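Long-range contacts in NOVW (Streptomyces niveus, PDB 2C0Z), which catalyses the 3-epimerisation of a dTDP-4-keto-6-deoxy sugar, acting together with NovU in the biosynthesis of the antibiotic novobiocin: residues Trp38-Phe44 with Lys81-Cys85; Val93-Arg98 with Leu122-Gly127; Gly129-Ile133 with Asp165-Gly169. Numbering follows the deposited sequence.

Overall arrangement
The contacts follow one another along an RmlC-like cupin chain. Interaction 1 joins strand 33-40 and helix 41-48 to strand 81-87; interaction 2 pairs strand 89-96 with the start of strand 126-132 and the turn before it; interaction 3 lays a loop against that strand's continuation. Centres of interactions 1 and 2 lie about 17 Å apart, bridged by Lys81 O and Leu122 N at 2.9 Å; those of 2 and 3 about 18 Å, with Val93 N 2.8 Å from Gly129 O. Interactions 1 and 3 do not touch. By similarity, Lys81 binds substrate and Tyr141 is the proton donor; Tyr82 and Phe130 approach Tyr141 to about 7 and 3 Å, side chain to side chain.

Interaction 1: Trp38-Phe44 with Lys81-Cys85; sequences WYHVDRF and KYVTC
An aromatic cluster of Trp38, Tyr39, Phe44 and Tyr82 packs the end of strand 33-40 and the first turn of helix 41-48 against strand 81-87 of the RmlC-like cupin fold. Strand 81-85, Tyr39 and His40 are extended, whereas Trp38 is kinked (phi/psi -107/-7); the two strands run roughly antiparallel (145° between N-to-C directions), axes 9.2 Å apart, so side chains fill the gap; Trp38 lies nearest Thr84 (CA-CA 8.4 Å) and Tyr39 nearest Tyr82 (CA-CA 8.9 Å). Tyr82, chi1 t, is the hub. Its ring receives the edge of Tyr39 (chi1 t) on one face in a T-shaped pair, centroids 5.3 Å apart and planes at 85°. Phe44, chi1 t, reaches the rim of the same ring, CE1 to Tyr82 CE2 3.7 Å. Trp38, with chi1 p and chi2 -73°, swings its indole toward strand 81-87: CE3 comes within 3.7 Å of Tyr82 CE1 at an oblique 41° between rings, and Thr84 CG2 sits over the six-membered ring, a CH-pi contact 3.7 Å from its centroid. After Tyr39 the chain turns into the helix at His40, the N-cap residue, where Phe44 N donates to His40 O (2.9 Å) and Arg43 N weakly to His40 ND1 (3.5 Å). Tyr39 and His40 also pair with a strand of the second subunit, so the sheet runs on across the interface. Elsewhere, Tyr39 OH bonds to Leu52 and Thr84 OG1 to Arg118. Water 1 accepts from His40 N (3.1 Å) and donates to Tyr82 OH (3.0 Å), while Tyr82 OH itself donates to Trp38 O at 2.6 Å.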
# COMPACT_ATOMS: atom_id res chain seq x y z
N TRP A 38 0.28 -7.93 -4.28
CA TRP A 38 -0.90 -7.26 -4.83
C TRP A 38 -0.63 -6.30 -5.99
O TRP A 38 -1.59 -5.79 -6.58
CB TRP A 38 -1.75 -6.58 -3.75
CG TRP A 38 -1.14 -5.48 -2.97
CD1 TRP A 38 -0.19 -5.59 -2.00
CD2 TRP A 38 -1.46 -4.10 -3.04
NE1 TRP A 38 0.08 -4.36 -1.45
CE2 TRP A 38 -0.68 -3.42 -2.09
CE3 TRP A 38 -2.35 -3.36 -3.81
CZ2 TRP A 38 -0.75 -2.03 -1.91
CZ3 TRP A 38 -2.41 -1.99 -3.63
CH2 TRP A 38 -1.64 -1.34 -2.68
N TYR A 39 0.65 -6.05 -6.29
CA TYR A 39 1.05 -5.33 -7.51
C TYR A 39 2.37 -5.92 -7.96
O TYR A 39 3.26 -6.14 -7.15
CB TYR A 39 1.29 -3.82 -7.25
CG TYR A 39 1.82 -3.10 -8.48
CD1 TYR A 39 0.95 -2.70 -9.49
CD2 TYR A 39 3.18 -2.91 -8.66
CE1 TYR A 39 1.45 -2.08 -10.66
CE2 TYR A 39 3.67 -2.33 -9.79
CZ TYR A 39 2.79 -1.91 -10.80
OH TYR A 39 3.29 -1.31 -11.95
N HIS A 40 2.49 -6.20 -9.24
CA HIS A 40 3.74 -6.68 -9.82
C HIS A 40 3.95 -6.02 -11.19
O HIS A 40 3.11 -6.14 -12.06
CB HIS A 40 3.71 -8.19 -10.00
CG HIS A 40 5.01 -8.80 -10.38
ND1 HIS A 40 5.45 -8.88 -11.69
CD2 HIS A 40 5.97 -9.38 -9.63
CE1 HIS A 40 6.61 -9.52 -11.72
NE2 HIS A 40 6.96 -9.82 -10.48
N VAL A 41 5.05 -5.29 -11.32
CA VAL A 41 5.22 -4.41 -12.48
C VAL A 41 5.20 -5.15 -13.82
O VAL A 41 4.65 -4.64 -14.80
CB VAL A 41 6.49 -3.56 -12.35
CG1 VAL A 41 7.75 -4.42 -12.36
CG2 VAL A 41 6.52 -2.46 -13.46
N ASP A 42 5.77 -6.35 -13.88
CA ASP A 42 5.82 -7.06 -15.16
C ASP A 42 4.43 -7.52 -15.57
O ASP A 42 4.01 -7.34 -16.73
CB ASP A 42 6.81 -8.22 -15.12
CG ASP A 42 8.20 -7.80 -14.76
OD1 ASP A 42 8.65 -6.71 -15.19
OD2 ASP A 42 8.92 -8.52 -14.07
N ARG A 43 3.69 -8.07 -14.60
CA ARG A 43 2.31 -8.48 -14.86
C ARG A 43 1.44 -7.29 -15.25
O ARG A 43 0.65 -7.34 -16.20
CB ARG A 43 1.71 -9.19 -13.65
CG ARG A 43 2.46 -10.45 -13.29
CD ARG A 43 2.42 -11.57 -14.31
NE ARG A 43 1.06 -11.90 -14.72
CZ ARG A 43 0.24 -12.71 -14.05
NH1 ARG A 43 0.63 -13.30 -12.95
NH2 ARG A 43 -0.99 -12.91 -14.50
N PHE A 44 1.54 -6.22 -14.48
CA PHE A 44 0.76 -5.02 -14.74
C PHE A 44 1.08 -4.32 -16.05
O PHE A 44 0.17 -3.99 -16.80
CB PHE A 44 0.94 -4.03 -13.58
CG PHE A 44 0.09 -2.81 -13.72
CD1 PHE A 44 -1.18 -2.77 -13.16
CD2 PHE A 44 0.58 -1.68 -14.36
CE1 PHE A 44 -1.97 -1.63 -13.29
CE2 PHE A 44 -0.21 -0.55 -14.49
CZ PHE A 44 -1.48 -0.54 -13.95
N LYS A 81 -5.51 5.27 -10.61
CA LYS A 81 -5.50 4.82 -9.22
C LYS A 81 -5.53 3.31 -9.17
O LYS A 81 -6.19 2.66 -9.98
CB LYS A 81 -6.75 5.33 -8.46
CG LYS A 81 -6.75 6.77 -8.08
CD LYS A 81 -7.99 7.05 -7.19
CE LYS A 81 -7.63 7.92 -6.02
NZ LYS A 81 -6.68 9.00 -6.42
N TYR A 82 -4.86 2.76 -8.17
CA TYR A 82 -4.78 1.32 -7.92
C TYR A 82 -5.16 1.13 -6.48
O TYR A 82 -4.43 1.53 -5.58
CB TYR A 82 -3.35 0.88 -8.25
CG TYR A 82 -3.09 -0.59 -8.41
CD1 TYR A 82 -2.88 -1.39 -7.31
CD2 TYR A 82 -3.03 -1.18 -9.67
CE1 TYR A 82 -2.61 -2.75 -7.44
CE2 TYR A 82 -2.76 -2.52 -9.82
CZ TYR A 82 -2.54 -3.31 -8.69
OH TYR A 82 -2.23 -4.63 -8.87
N VAL A 83 -6.33 0.53 -6.26
CA VAL A 83 -6.99 0.52 -4.97
C VAL A 83 -7.20 -0.88 -4.43
O VAL A 83 -7.61 -1.78 -5.16
CB VAL A 83 -8.29 1.36 -4.95
CG1 VAL A 83 -9.35 0.78 -5.85
CG2 VAL A 83 -8.81 1.54 -3.53
N THR A 84 -6.97 -1.05 -3.12
CA THR A 84 -7.27 -2.30 -2.45
C THR A 84 -7.75 -2.08 -1.03
O THR A 84 -7.52 -1.03 -0.45
CB THR A 84 -6.01 -3.20 -2.48
OG1 THR A 84 -6.37 -4.54 -2.19
CG2 THR A 84 -4.98 -2.85 -1.43
N CYS A 85 -8.48 -3.05 -0.49
CA CYS A 85 -8.91 -2.96 0.90
C CYS A 85 -8.05 -3.86 1.76
O CYS A 85 -7.97 -5.07 1.53
CB CYS A 85 -10.38 -3.33 1.03
SG CYS A 85 -10.97 -3.41 2.74
O HOH W 1 -0.32 -6.17 -10.59

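Interaction 2: Val93-Arg98 with Leu122-Gly127; sequences VVVDLR and LSEGIG
Two backbone hydrogen bonds fix the register: Gly127 N to Val95 O (2.8 Å) and Val95 N to Gly127 O (2.9 Å), making Val95-Gly127 an antiparallel hydrogen-bonded pair (CA-CA 4.8 Å). Asp96-Ile126 follows as a non-hydrogen-bonded pair (CA-CA 5.1 Å). Where segment 93-98 leaves the strand, Arg98 folds back on Asp96 in a salt bridge, NE to OD1 2.8 Å and NH2 to OD2 3.0 Å, while Arg98 N donates to Asp96 OD1 (3.1 Å) in an Asx turn. Asp96 OD2 is also held by Thr103 and Ser101. Water 2 links Arg98 NH1 (2.9 Å) to Glu124 O (2.6 Å). Ile126, chi1 m and chi2 m, lays CD1 over one guanidinium face, 3.6 Å from Arg98 NE, and its CG2 lies 3.9 Å from Val94 CB. Residues 123-126 form a type II turn; Gly125 has positive phi (86°), and a CB there would strike Arg98 CG. Likewise a CB on Gly127 would meet Leu97 CD1, which lies 3.8 Å from Gly127 CA. Val94 CG1 reaches Leu122 CD2 at 4.2 Å. The turn leads the chain from strand 119-122 into strand 126-132, which pairs antiparallel with strand 89-96 in the cupin beta-sandwich.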
# COMPACT_ATOMS: atom_id res chain seq x y z
N VAL A 93 -16.76 1.19 -6.16
CA VAL A 93 -17.48 1.55 -7.40
C VAL A 93 -16.63 2.40 -8.31
O VAL A 93 -16.03 3.41 -7.89
CB VAL A 93 -18.80 2.27 -7.06
CG1 VAL A 93 -19.54 2.77 -8.30
CG2 VAL A 93 -19.69 1.34 -6.29
N VAL A 94 -16.58 1.99 -9.56
CA VAL A 94 -15.98 2.80 -10.62
C VAL A 94 -17.10 3.31 -11.52
O VAL A 94 -18.11 2.63 -11.77
CB VAL A 94 -14.90 2.05 -11.43
CG1 VAL A 94 -13.68 1.73 -10.57
CG2 VAL A 94 -15.45 0.76 -12.01
N VAL A 95 -16.91 4.53 -12.01
CA VAL A 95 -17.94 5.21 -12.82
C VAL A 95 -17.27 5.77 -14.04
O VAL A 95 -16.27 6.49 -13.92
CB VAL A 95 -18.59 6.33 -12.04
CG1 VAL A 95 -19.68 7.02 -12.91
CG2 VAL A 95 -19.14 5.79 -10.72
N ASP A 96 -17.77 5.44 -15.22
CA ASP A 96 -17.21 6.01 -16.43
C ASP A 96 -17.74 7.40 -16.65
O ASP A 96 -18.88 7.55 -17.04
CB ASP A 96 -17.52 5.13 -17.62
CG ASP A 96 -16.69 5.44 -18.83
OD1 ASP A 96 -16.09 6.55 -18.92
OD2 ASP A 96 -16.58 4.60 -19.75
N LEU A 97 -16.88 8.41 -16.44
CA LEU A 97 -17.27 9.82 -16.56
C LEU A 97 -16.83 10.43 -17.89
O LEU A 97 -16.92 11.64 -18.08
CB LEU A 97 -16.68 10.61 -15.38
CG LEU A 97 -17.21 10.19 -14.00
CD1 LEU A 97 -16.43 10.96 -12.93
CD2 LEU A 97 -18.70 10.43 -13.88
N ARG A 98 -16.33 9.59 -18.80
CA ARG A 98 -15.71 10.06 -20.04
C ARG A 98 -16.78 10.26 -21.11
O ARG A 98 -17.31 9.30 -21.68
CB ARG A 98 -14.68 9.08 -20.52
CG ARG A 98 -13.59 8.80 -19.48
CD ARG A 98 -12.69 7.68 -19.84
NE ARG A 98 -13.44 6.42 -19.91
CZ ARG A 98 -12.91 5.21 -20.14
NH1 ARG A 98 -11.60 5.04 -20.32
NH2 ARG A 98 -13.69 4.15 -20.16
N LEU A 122 -7.94 1.78 -12.07
CA LEU A 122 -8.77 2.65 -12.90
C LEU A 122 -7.95 3.72 -13.56
O LEU A 122 -7.12 4.36 -12.93
CB LEU A 122 -9.93 3.25 -12.13
CG LEU A 122 -9.66 3.94 -10.82
CD1 LEU A 122 -10.63 5.07 -10.59
CD2 LEU A 122 -9.74 2.96 -9.66
N SER A 123 -8.17 3.86 -14.85
CA SER A 123 -7.44 4.79 -15.68
C SER A 123 -7.98 6.22 -15.56
O SER A 123 -8.94 6.50 -14.85
CB SER A 123 -7.59 4.36 -17.16
OG SER A 123 -7.03 3.09 -17.43
N GLU A 124 -7.36 7.13 -16.30
CA GLU A 124 -7.74 8.52 -16.29
C GLU A 124 -9.18 8.72 -16.76
O GLU A 124 -9.69 8.00 -17.64
CB GLU A 124 -6.78 9.33 -17.17
CG GLU A 124 -5.32 9.27 -16.79
CD GLU A 124 -4.53 8.00 -17.20
OE1 GLU A 124 -5.06 7.00 -17.79
OE2 GLU A 124 -3.31 8.00 -16.89
N GLY A 125 -9.85 9.66 -16.13
CA GLY A 125 -11.22 10.00 -16.48
C GLY A 125 -12.29 9.15 -15.81
O GLY A 125 -13.48 9.39 -16.02
N ILE A 126 -11.87 8.14 -15.05
CA ILE A 126 -12.76 7.24 -14.33
C ILE A 126 -12.98 7.76 -12.95
O ILE A 126 -12.04 8.19 -12.27
CB ILE A 126 -12.20 5.79 -14.30
CG1 ILE A 126 -11.94 5.28 -15.72
CG2 ILE A 126 -13.12 4.86 -13.54
CD1 ILE A 126 -13.17 5.25 -16.56
N GLY A 127 -14.24 7.80 -12.53
CA GLY A 127 -14.58 8.20 -11.19
C GLY A 127 -14.59 7.04 -10.21
O GLY A 127 -14.76 5.88 -10.59
O HOH W 2 -9.12 6.28 -19.52

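Interaction 3: Gly129-Ile133 with Asp165-Gly169; sequences GFCAI and DWPTG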
# COMPACT_ATOMS: atom_id res chain seq x y z
N GLY A 129 -15.68 5.71 -6.11
CA GLY A 129 -16.34 5.83 -4.84
C GLY A 129 -16.40 4.49 -4.13
O GLY A 129 -16.06 3.44 -4.69
N PHE A 130 -16.84 4.52 -2.87
CA PHE A 130 -17.01 3.27 -2.15
C PHE A 130 -17.91 3.45 -0.94
O PHE A 130 -18.12 4.57 -0.47
CB PHE A 130 -15.65 2.72 -1.68
CG PHE A 130 -15.00 3.54 -0.62
CD1 PHE A 130 -14.21 4.62 -0.95
CD2 PHE A 130 -15.11 3.17 0.71
CE1 PHE A 130 -13.57 5.37 0.03
CE2 PHE A 130 -14.46 3.92 1.71
CZ PHE A 130 -13.69 5.02 1.35
N CYS A 131 -18.38 2.32 -0.43
CA CYS A 131 -19.18 2.25 0.79
C CYS A 131 -18.50 1.21 1.71
O CYS A 131 -18.32 0.09 1.29
CB CYS A 131 -20.58 1.75 0.45
SG CYS A 131 -21.66 1.71 1.87
N ALA A 132 -18.19 1.56 2.95
CA ALA A 132 -17.71 0.59 3.93
C ALA A 132 -18.84 -0.37 4.33
O ALA A 132 -19.90 0.08 4.75
CB ALA A 132 -17.18 1.30 5.15
N ILE A 133 -18.59 -1.67 4.20
CA ILE A 133 -19.52 -2.72 4.56
C ILE A 133 -19.26 -3.16 6.00
O ILE A 133 -20.20 -3.39 6.80
CB ILE A 133 -19.34 -3.94 3.62
CG1 ILE A 133 -19.73 -3.63 2.18
CG2 ILE A 133 -20.11 -5.15 4.15
CD1 ILE A 133 -19.20 -4.71 1.18
N ASP A 165 -26.34 1.16 -6.39
CA ASP A 165 -26.95 0.33 -5.35
C ASP A 165 -26.01 0.20 -4.13
O ASP A 165 -25.47 -0.87 -3.88
CB ASP A 165 -27.27 -1.07 -5.92
CG ASP A 165 -28.19 -1.04 -7.17
OD1 ASP A 165 -29.33 -0.48 -7.08
OD2 ASP A 165 -27.86 -1.55 -8.28
N TRP A 166 -25.82 1.29 -3.41
CA TRP A 166 -24.99 1.30 -2.21
C TRP A 166 -25.58 0.36 -1.17
O TRP A 166 -26.78 0.47 -0.89
CB TRP A 166 -24.92 2.71 -1.62
CG TRP A 166 -24.31 3.72 -2.53
CD1 TRP A 166 -24.95 4.79 -3.09
CD2 TRP A 166 -22.94 3.80 -2.99
NE1 TRP A 166 -24.08 5.51 -3.88
CE2 TRP A 166 -22.84 4.94 -3.83
CE3 TRP A 166 -21.79 3.02 -2.79
CZ2 TRP A 166 -21.64 5.32 -4.46
CZ3 TRP A 166 -20.59 3.42 -3.41
CH2 TRP A 166 -20.54 4.53 -4.26
N PRO A 167 -24.78 -0.52 -0.60
CA PRO A 167 -25.28 -1.50 0.38
C PRO A 167 -25.41 -0.89 1.78
O PRO A 167 -24.74 -1.32 2.73
CB PRO A 167 -24.21 -2.59 0.35
CG PRO A 167 -22.94 -1.85 0.09
CD PRO A 167 -23.34 -0.74 -0.88
N THR A 168 -26.21 0.16 1.87
CA THR A 168 -26.61 0.76 3.13
C THR A 168 -27.91 1.50 2.89
O THR A 168 -28.15 2.02 1.79
CB THR A 168 -25.52 1.71 3.70
OG1 THR A 168 -26.01 2.36 4.88
CG2 THR A 168 -25.20 2.85 2.74
N GLY A 169 -28.75 1.50 3.92
CA GLY A 169 -30.01 2.22 3.87
C GLY A 169 -29.80 3.69 4.17
O GLY A 169 -30.53 4.54 3.67
O HOH W 3 -22.82 -0.47 4.64
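Cys131 is the bump that fits into a hollow formed by three successive residues of the loop. Its CB lies 3.7 Å from Trp166 CE3 and 3.9 Å from Pro167 CD, while SG reaches Thr168 CG2 at 3.8 Å. The inverse gamma turn centred on Pro167 bends the loop so that all three can close round the cysteine. Trp166, chi1 m, extends its indole along the strand backbone: CZ3 is 3.6 Å from Phe130 C, and CH2 abuts Gly129 edge-on, 4.1 Å from its C. A CB on Gly129 would fit tightly, 3.4 Å from Trp166 CH2. At the margin Ile133 CG1 meets Pro167 CG at 4.2 Å, and water 3 donates to Ala132 O (3.0 Å) and Pro167 O (2.8 Å). Phe130 points its CA-CB bond away from the loop, into the space between the sheets, near Tyr141, the proton donor by similarity. The loop thus covers the outer face of strand 126-132, with Trp166 also packing on Val67 and Ile70 of strand 67-73 and Val93 of strand 89-96.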